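Long-range contact in alpha-2,3-sialyltransferase (PDB 2P2V), which probably transfers sialic acid from its CMP-activated donor to acceptor sugars, this chain being the part of a longer membrane-associated protein that holds the sialyltransferase family region: residues 70-81 with 109-120. Residues are numbered along the deposited sequence; the frame is centred on the assembly and turned at random. Where two conformers were deposited one is given.
Sequences PGVFLQQYHTAK and FLHQFYNFFPDA
The chain leading into helix 73-85 starts beside Phe109, with the CA atoms of Pro70 and Phe109 8.1 Å apart, and the helix then runs past the end of helix 107-116, where Tyr77 faces Phe117. Pro70 lays its CB over the face of the Phe109 ring, a CH-pi contact 4.1 Å from CB to the ring centroid. Farther along, Phe73, Tyr77, Phe113 and Phe117 build an aromatic cluster. Phe117, the first residue to leave helical geometry, meets both Phe73 and Tyr77 with its ring. It receives the edge of Phe73 on one face (Phe73 CE2 to Phe117 CG 3.5 Å, planes at 74°) and has Phe116 CB against the opposite face, while its own edge meets the face of Tyr77 in a second edge-to-face pair. Phe113 CE1 lies over the rim of one face of Phe73, the rings oblique at 52°, and Ala120 CB meets the Phe73 edge. With CG anti to the backbone N (chi1 -177°), Tyr77 extends to the Phe117-Ala120 type I turn, where its OH donates a hydrogen bond to Asp119 OD1, at the edge of the phenol ring; the modelled 2.4 Å is unusually short and its exact value doubtful. One helical turn on, Lys81 NZ reaches the syn lone pair of Asp119 OD2 in a 2.8 Å salt bridge. Cys96 of strand 90-96 touches Phe73, Phe109 and Phe113, Tyr273 of helix 268-283 touches Leu74 and Phe109, and Tyr143 of the second subunit packs on Tyr77 and Phe117. Val72 at the N-cap and Gln76 touch the bound CMP-3-fluoro-sialic acid, so the contact joins a helix whose start lines part of the donor-analogue pocket to helix 107-116 beside the parallel sheet.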
ATOM      1  N   PRO A  70       8.585  16.670  14.250  1.00 23.83           N
ATOM      2  CA  PRO A  70       8.288  15.275  14.492  1.00 23.94           C
ATOM      3  C   PRO A  70       8.947  14.798  15.774  1.00 24.27           C
ATOM      4  O   PRO A  70       8.405  13.950  16.425  1.00 24.71           O
ATOM      5  CB  PRO A  70       8.966  14.572  13.336  1.00 23.64           C
ATOM      6  CG  PRO A  70       8.950  15.584  12.225  1.00 27.27           C
ATOM      7  CD  PRO A  70       9.201  16.885  12.920  1.00 25.27           C
ATOM      8  N   GLY A  71      10.122  15.330  16.073  1.00 25.21           N
ATOM      9  CA  GLY A  71      10.959  14.787  17.202  1.00 25.36           C
ATOM     10  C   GLY A  71      10.365  15.012  18.593  1.00 26.25           C
ATOM     11  O   GLY A  71      10.710  14.301  19.544  1.00 25.59           O
ATOM     12  N   VAL A  72       9.469  15.990  18.711  1.00 24.77           N
ATOM     13  CA  VAL A  72       8.756  16.292  19.945  1.00 23.99           C
ATOM     14  C   VAL A  72       7.272  16.278  19.695  1.00 22.12           C
ATOM     15  O   VAL A  72       6.516  16.747  20.512  1.00 21.49           O
ATOM     16  CB  VAL A  72       9.145  17.699  20.513  1.00 24.46           C
ATOM     17  CG1 VAL A  72      10.630  17.664  20.998  1.00 25.89           C
ATOM     18  CG2 VAL A  72       9.018  18.772  19.417  1.00 25.01           C
ATOM     19  N   PHE A  73       6.833  15.657  18.604  1.00 20.99           N
ATOM     20  CA  PHE A  73       5.354  15.713  18.320  1.00 19.55           C
ATOM     21  C   PHE A  73       4.511  15.090  19.392  1.00 20.20           C
ATOM     22  O   PHE A  73       3.433  15.571  19.726  1.00 18.34           O
ATOM     23  CB  PHE A  73       5.031  15.088  16.949  1.00 19.93           C
ATOM     24  CG  PHE A  73       3.654  15.458  16.462  1.00 19.42           C
ATOM     25  CD1 PHE A  73       3.454  16.711  15.837  1.00 21.67           C
ATOM     26  CD2 PHE A  73       2.580  14.626  16.689  1.00 19.16           C
ATOM     27  CE1 PHE A  73       2.175  17.068  15.421  1.00 23.14           C
ATOM     28  CE2 PHE A  73       1.262  14.992  16.271  1.00 20.43           C
ATOM     29  CZ  PHE A  73       1.107  16.241  15.636  1.00 19.77           C
ATOM     30  N   LEU A  74       4.967  13.938  19.925  1.00 19.79           N
ATOM     31  CA  LEU A  74       4.172  13.293  20.970  1.00 21.43           C
ATOM     32  C   LEU A  74       3.852  14.236  22.119  1.00 20.10           C
ATOM     33  O   LEU A  74       2.707  14.299  22.559  1.00 19.24           O
ATOM     34  CB  LEU A  74       4.945  12.044  21.510  1.00 21.20           C
ATOM     35  CG  LEU A  74       4.209  11.211  22.588  1.00 22.11           C
ATOM     36  CD1 LEU A  74       3.261  10.229  21.998  1.00 20.66           C
ATOM     37  CD2 LEU A  74       5.323  10.412  23.327  1.00 22.42           C
ATOM     38  N   GLN A  75       4.881  14.909  22.662  1.00 21.75           N
ATOM     39  CA  GLN A  75       4.661  15.849  23.764  1.00 22.14           C
ATOM     40  C   GLN A  75       3.851  17.090  23.297  1.00 22.15           C
ATOM     41  O   GLN A  75       2.939  17.551  23.991  1.00 21.00           O
ATOM     42  CB  GLN A  75       6.000  16.274  24.360  1.00 24.82           C
ATOM     43  CG  GLN A  75       6.747  15.080  24.997  1.00 27.43           C
ATOM     44  CD  GLN A  75       7.639  14.284  24.037  1.00 33.12           C
ATOM     45  OE1 GLN A  75       7.540  14.394  22.809  1.00 32.54           O
ATOM     46  NE2 GLN A  75       8.536  13.450  24.619  1.00 30.34           N
ATOM     47  N   GLN A  76       4.138  17.578  22.094  1.00 21.02           N
ATOM     48  CA  GLN A  76       3.454  18.818  21.675  1.00 20.89           C
ATOM     49  C   GLN A  76       1.976  18.554  21.409  1.00 20.69           C
ATOM     50  O   GLN A  76       1.106  19.443  21.633  1.00 22.24           O
ATOM     51  CB  GLN A  76       4.077  19.356  20.392  1.00 21.05           C
ATOM     52  CG  GLN A  76       5.484  19.885  20.452  1.00 23.24           C
ATOM     53  CD  GLN A  76       5.639  21.163  21.224  1.00 23.93           C
ATOM     54  OE1 GLN A  76       4.889  21.464  22.160  1.00 24.88           O
ATOM     55  NE2 GLN A  76       6.613  21.958  20.800  1.00 25.37           N
ATOM     56  N   TYR A  77       1.673  17.389  20.846  1.00 20.53           N
ATOM     57  CA  TYR A  77       0.248  17.013  20.603  1.00 20.50           C
ATOM     58  C   TYR A  77      -0.542  17.025  21.916  1.00 21.83           C
ATOM     59  O   TYR A  77      -1.595  17.585  22.020  1.00 20.39           O
ATOM     60  CB  TYR A  77       0.196  15.626  19.957  1.00 19.67           C
ATOM     61  CG  TYR A  77      -1.197  15.158  19.590  1.00 22.45           C
ATOM     62  CD1 TYR A  77      -1.806  15.595  18.402  1.00 22.28           C
ATOM     63  CD2 TYR A  77      -1.919  14.320  20.426  1.00 21.88           C
ATOM     64  CE1 TYR A  77      -3.102  15.169  18.070  1.00 20.32           C
ATOM     65  CE2 TYR A  77      -3.231  13.872  20.088  1.00 21.46           C
ATOM     66  CZ  TYR A  77      -3.772  14.283  18.901  1.00 24.25           C
ATOM     67  OH  TYR A  77      -5.031  13.807  18.631  1.00 23.56           O
ATOM     68  N   HIS A  78       0.024  16.377  22.943  1.00 21.68           N
ATOM     69  CA  HIS A  78      -0.574  16.363  24.263  1.00 21.12           C
ATOM     70  C   HIS A  78      -0.667  17.807  24.833  1.00 20.81           C
ATOM     71  O   HIS A  78      -1.698  18.203  25.391  1.00 23.07           O
ATOM     72  CB  HIS A  78       0.382  15.480  25.132  1.00 21.54           C
ATOM     73  CG  HIS A  78       0.100  15.574  26.600  1.00 23.74           C
ATOM     74  ND1 HIS A  78      -1.143  15.337  27.136  1.00 25.21           N
ATOM     75  CD2 HIS A  78       0.920  15.858  27.645  1.00 26.22           C
ATOM     76  CE1 HIS A  78      -1.098  15.531  28.442  1.00 27.86           C
ATOM     77  NE2 HIS A  78       0.150  15.842  28.772  1.00 24.21           N
ATOM     78  N   THR A  79       0.363  18.610  24.636  1.00 21.12           N
ATOM     79  CA  THR A  79       0.368  19.998  25.158  1.00 21.99           C
ATOM     80  C   THR A  79      -0.758  20.766  24.482  1.00 22.37           C
ATOM     81  O   THR A  79      -1.532  21.447  25.143  1.00 22.53           O
ATOM     82  CB  THR A  79       1.709  20.709  24.925  1.00 23.06           C
ATOM     83  OG1 THR A  79       2.771  20.003  25.607  1.00 22.64           O
ATOM     84  CG2 THR A  79       1.676  22.126  25.507  1.00 25.16           C
ATOM     85  N   ALA A  80      -0.831  20.641  23.165  1.00 21.97           N
ATOM     86  CA  ALA A  80      -1.948  21.302  22.439  1.00 21.37           C
ATOM     87  C   ALA A  80      -3.366  20.875  22.875  1.00 22.22           C
ATOM     88  O   ALA A  80      -4.301  21.724  22.940  1.00 22.66           O
ATOM     89  CB  ALA A  80      -1.708  21.094  20.919  1.00 23.19           C
ATOM     90  N   LYS A  81      -3.590  19.585  23.123  1.00 20.83           N
ATOM     91  CA  LYS A  81      -4.852  19.085  23.646  1.00 22.42           C
ATOM     92  C   LYS A  81      -5.123  19.665  25.037  1.00 23.33           C
ATOM     93  O   LYS A  81      -6.247  20.034  25.308  1.00 24.80           O
ATOM     94  CB  LYS A  81      -4.877  17.566  23.755  1.00 21.49           C
ATOM     95  CG  LYS A  81      -4.852  16.810  22.477  1.00 23.46           C
ATOM     96  CD  LYS A  81      -6.239  16.951  21.817  1.00 28.74           C
ATOM     97  CE  LYS A  81      -6.194  16.264  20.520  1.00 29.43           C
ATOM     98  NZ  LYS A  81      -7.551  16.238  19.888  1.00 33.00           N
ATOM     99  N   PHE A 109       7.681   6.283  11.997  1.00 26.34           N
ATOM    100  CA  PHE A 109       7.024   7.528  12.426  1.00 23.78           C
ATOM    101  C   PHE A 109       5.942   7.870  11.408  1.00 23.13           C
ATOM    102  O   PHE A 109       4.792   8.138  11.789  1.00 21.58           O
ATOM    103  CB  PHE A 109       8.002   8.693  12.488  1.00 24.17           C
ATOM    104  CG  PHE A 109       7.346  10.003  12.877  1.00 23.60           C
ATOM    105  CD1 PHE A 109       7.114  10.322  14.214  1.00 23.76           C
ATOM    106  CD2 PHE A 109       6.935  10.912  11.903  1.00 26.45           C
ATOM    107  CE1 PHE A 109       6.440  11.527  14.579  1.00 24.81           C
ATOM    108  CE2 PHE A 109       6.262  12.113  12.239  1.00 23.64           C
ATOM    109  CZ  PHE A 109       6.021  12.443  13.562  1.00 23.51           C
ATOM    110  N   LEU A 110       6.312   7.881  10.136  1.00 23.28           N
ATOM    111  CA  LEU A 110       5.300   8.334   9.110  1.00 23.72           C
ATOM    112  C   LEU A 110       4.169   7.347   8.952  1.00 25.12           C
ATOM    113  O   LEU A 110       2.996   7.744   8.805  1.00 24.36           O
ATOM    114  CB  LEU A 110       5.958   8.626   7.760  1.00 23.69           C
ATOM    115  CG  LEU A 110       6.927   9.832   7.751  1.00 23.45           C
ATOM    116  CD1 LEU A 110       7.616   9.972   6.411  1.00 23.58           C
ATOM    117  CD2 LEU A 110       6.212  11.155   8.117  1.00 22.32           C
ATOM    118  N   HIS A 111       4.511   6.061   8.979  1.00 24.29           N
ATOM    119  CA  HIS A 111       3.563   4.936   8.832  0.50 24.96           C
ATOM    120  C   HIS A 111       2.499   4.908   9.918  1.00 24.45           C
ATOM    121  O   HIS A 111       1.314   4.631   9.665  1.00 24.37           O
ATOM    122  CB  HIS A 111       4.314   3.588   8.822  0.50 25.08           C
ATOM    123  CG  HIS A 111       3.418   2.383   8.771  0.50 28.02           C
ATOM    124  ND1 HIS A 111       3.176   1.580   9.874  0.50 31.35           N
ATOM    125  CD2 HIS A 111       2.727   1.831   7.747  0.50 29.81           C
ATOM    126  CE1 HIS A 111       2.366   0.594   9.527  0.50 32.36           C
ATOM    127  NE2 HIS A 111       2.071   0.731   8.245  0.50 31.73           N
ATOM    128  N   GLN A 112       2.919   5.198  11.151  1.00 22.94           N
ATOM    129  CA  GLN A 112       2.056   5.097  12.329  1.00 21.80           C
ATOM    130  C   GLN A 112       1.512   6.434  12.733  1.00 20.63           C
ATOM    131  O   GLN A 112       0.748   6.493  13.643  1.00 20.61           O
ATOM    132  CB  GLN A 112       2.854   4.570  13.535  1.00 22.89           C
ATOM    133  CG  GLN A 112       3.365   3.213  13.208  1.00 27.82           C
ATOM    134  CD  GLN A 112       4.117   2.592  14.366  1.00 36.39           C
ATOM    135  OE1 GLN A 112       4.125   1.370  14.510  1.00 39.60           O
ATOM    136  NE2 GLN A 112       4.768   3.430  15.187  1.00 37.89           N
ATOM    137  N   PHE A 113       1.901   7.510  12.040  1.00 21.27           N
ATOM    138  CA  PHE A 113       1.451   8.836  12.442  1.00 19.65           C
ATOM    139  C   PHE A 113      -0.022   8.946  12.711  1.00 19.69           C
ATOM    140  O   PHE A 113      -0.427   9.387  13.790  1.00 18.05           O
ATOM    141  CB  PHE A 113       1.880   9.916  11.395  1.00 19.01           C
ATOM    142  CG  PHE A 113       1.551  11.287  11.835  1.00 17.25           C
ATOM    143  CD1 PHE A 113       2.389  11.990  12.707  1.00 18.73           C
ATOM    144  CD2 PHE A 113       0.354  11.890  11.422  1.00 17.30           C
ATOM    145  CE1 PHE A 113       2.091  13.266  13.143  1.00 20.92           C
ATOM    146  CE2 PHE A 113       0.048  13.119  11.875  1.00 16.85           C
ATOM    147  CZ  PHE A 113       0.916  13.860  12.700  1.00 18.07           C
ATOM    148  N   TYR A 114      -0.871   8.655  11.706  1.00 19.70           N
ATOM    149  CA  TYR A 114      -2.274   8.802  11.914  1.00 19.16           C
ATOM    150  C   TYR A 114      -2.853   7.795  12.875  1.00 19.88           C
ATOM    151  O   TYR A 114      -3.919   8.015  13.435  1.00 20.13           O
ATOM    152  CB  TYR A 114      -2.988   8.711  10.556  1.00 20.60           C
ATOM    153  CG  TYR A 114      -2.695   9.916   9.717  1.00 20.65           C
ATOM    154  CD1 TYR A 114      -2.985  11.188  10.192  1.00 22.41           C
ATOM    155  CD2 TYR A 114      -2.121   9.776   8.441  1.00 24.36           C
ATOM    156  CE1 TYR A 114      -2.709  12.335   9.383  1.00 22.49           C
ATOM    157  CE2 TYR A 114      -1.825  10.907   7.645  1.00 22.72           C
ATOM    158  CZ  TYR A 114      -2.128  12.168   8.122  1.00 23.22           C
ATOM    159  OH  TYR A 114      -1.878  13.308   7.356  1.00 22.68           O
ATOM    160  N   ASN A 115      -2.136   6.684  13.097  1.00 20.39           N
ATOM    161  CA  ASN A 115      -2.594   5.703  14.077  1.00 21.18           C
ATOM    162  C   ASN A 115      -2.599   6.333  15.475  1.00 21.16           C
ATOM    163  O   ASN A 115      -3.510   6.098  16.237  1.00 21.94           O
ATOM    164  CB  ASN A 115      -1.675   4.433  14.057  1.00 22.46           C
ATOM    165  CG  ASN A 115      -1.631   3.762  12.688  1.00 27.58           C
ATOM    166  OD1 ASN A 115      -0.922   4.185  11.799  1.00 37.63           O
ATOM    167  ND2 ASN A 115      -2.378   2.739  12.529  1.00 35.11           N
ATOM    168  N   PHE A 116      -1.518   7.039  15.815  1.00 21.02           N
ATOM    169  CA  PHE A 116      -1.388   7.753  17.067  1.00 20.87           C
ATOM    170  C   PHE A 116      -2.125   9.086  17.128  1.00 20.80           C
ATOM    171  O   PHE A 116      -2.606   9.437  18.189  1.00 21.86           O
ATOM    172  CB  PHE A 116       0.054   7.970  17.416  1.00 21.14           C
ATOM    173  CG  PHE A 116       0.741   6.700  17.877  1.00 19.73           C
ATOM    174  CD1 PHE A 116       0.702   6.361  19.236  1.00 23.60           C
ATOM    175  CD2 PHE A 116       1.366   5.876  16.989  1.00 24.40           C
ATOM    176  CE1 PHE A 116       1.371   5.171  19.743  1.00 26.24           C
ATOM    177  CE2 PHE A 116       2.034   4.656  17.475  1.00 22.80           C
ATOM    178  CZ  PHE A 116       1.989   4.343  18.863  1.00 21.99           C
ATOM    179  N   PHE A 117      -2.187   9.816  16.005  1.00 21.20           N
ATOM    180  CA  PHE A 117      -2.645  11.194  16.040  1.00 18.93           C
ATOM    181  C   PHE A 117      -3.705  11.352  14.940  1.00 20.97           C
ATOM    182  O   PHE A 117      -3.387  12.025  13.983  1.00 22.32           O
ATOM    183  CB  PHE A 117      -1.463  12.109  15.777  1.00 16.39           C
ATOM    184  CG  PHE A 117      -0.212  11.792  16.689  1.00 19.09           C
ATOM    185  CD1 PHE A 117      -0.306  11.976  18.084  1.00 18.95           C
ATOM    186  CD2 PHE A 117       0.927  11.367  16.134  1.00 16.28           C
ATOM    187  CE1 PHE A 117       0.815  11.652  18.906  1.00 19.86           C
ATOM    188  CE2 PHE A 117       2.076  11.048  16.919  1.00 18.12           C
ATOM    189  CZ  PHE A 117       1.964  11.226  18.299  1.00 17.10           C
ATOM    190  N   PRO A 118      -4.897  10.714  15.080  1.00 21.76           N
ATOM    191  CA  PRO A 118      -5.854  10.580  13.978  1.00 22.17           C
ATOM    192  C   PRO A 118      -6.402  11.885  13.442  1.00 23.21           C
ATOM    193  O   PRO A 118      -6.808  11.940  12.284  1.00 24.57           O
ATOM    194  CB  PRO A 118      -6.945   9.679  14.568  1.00 22.45           C
ATOM    195  CG  PRO A 118      -6.816   9.817  16.044  1.00 22.18           C
ATOM    196  CD  PRO A 118      -5.381  10.020  16.294  1.00 22.68           C
ATOM    197  N   ASP A 119      -6.409  12.909  14.278  1.00 24.02           N
ATOM    198  CA  ASP A 119      -6.901  14.247  13.905  1.00 23.50           C
ATOM    199  C   ASP A 119      -5.812  15.251  13.611  1.00 23.64           C
ATOM    200  O   ASP A 119      -6.112  16.440  13.376  1.00 25.43           O
ATOM    201  CB  ASP A 119      -7.863  14.769  14.968  1.00 23.42           C
ATOM    202  CG  ASP A 119      -7.243  14.960  16.327  1.00 25.59           C
ATOM    203  OD1 ASP A 119      -6.071  14.541  16.552  1.00 25.02           O
ATOM    204  OD2 ASP A 119      -7.951  15.517  17.172  1.00 25.26           O
ATOM    205  N   ALA A 120      -4.528  14.825  13.646  1.00 20.41           N
ATOM    206  CA  ALA A 120      -3.457  15.692  13.173  1.00 20.71           C
ATOM    207  C   ALA A 120      -3.270  15.563  11.651  1.00 20.55           C
ATOM    208  O   ALA A 120      -3.950  14.735  11.001  1.00 22.75           O
ATOM    209  CB  ALA A 120      -2.128  15.436  13.913  1.00 19.65           C
TER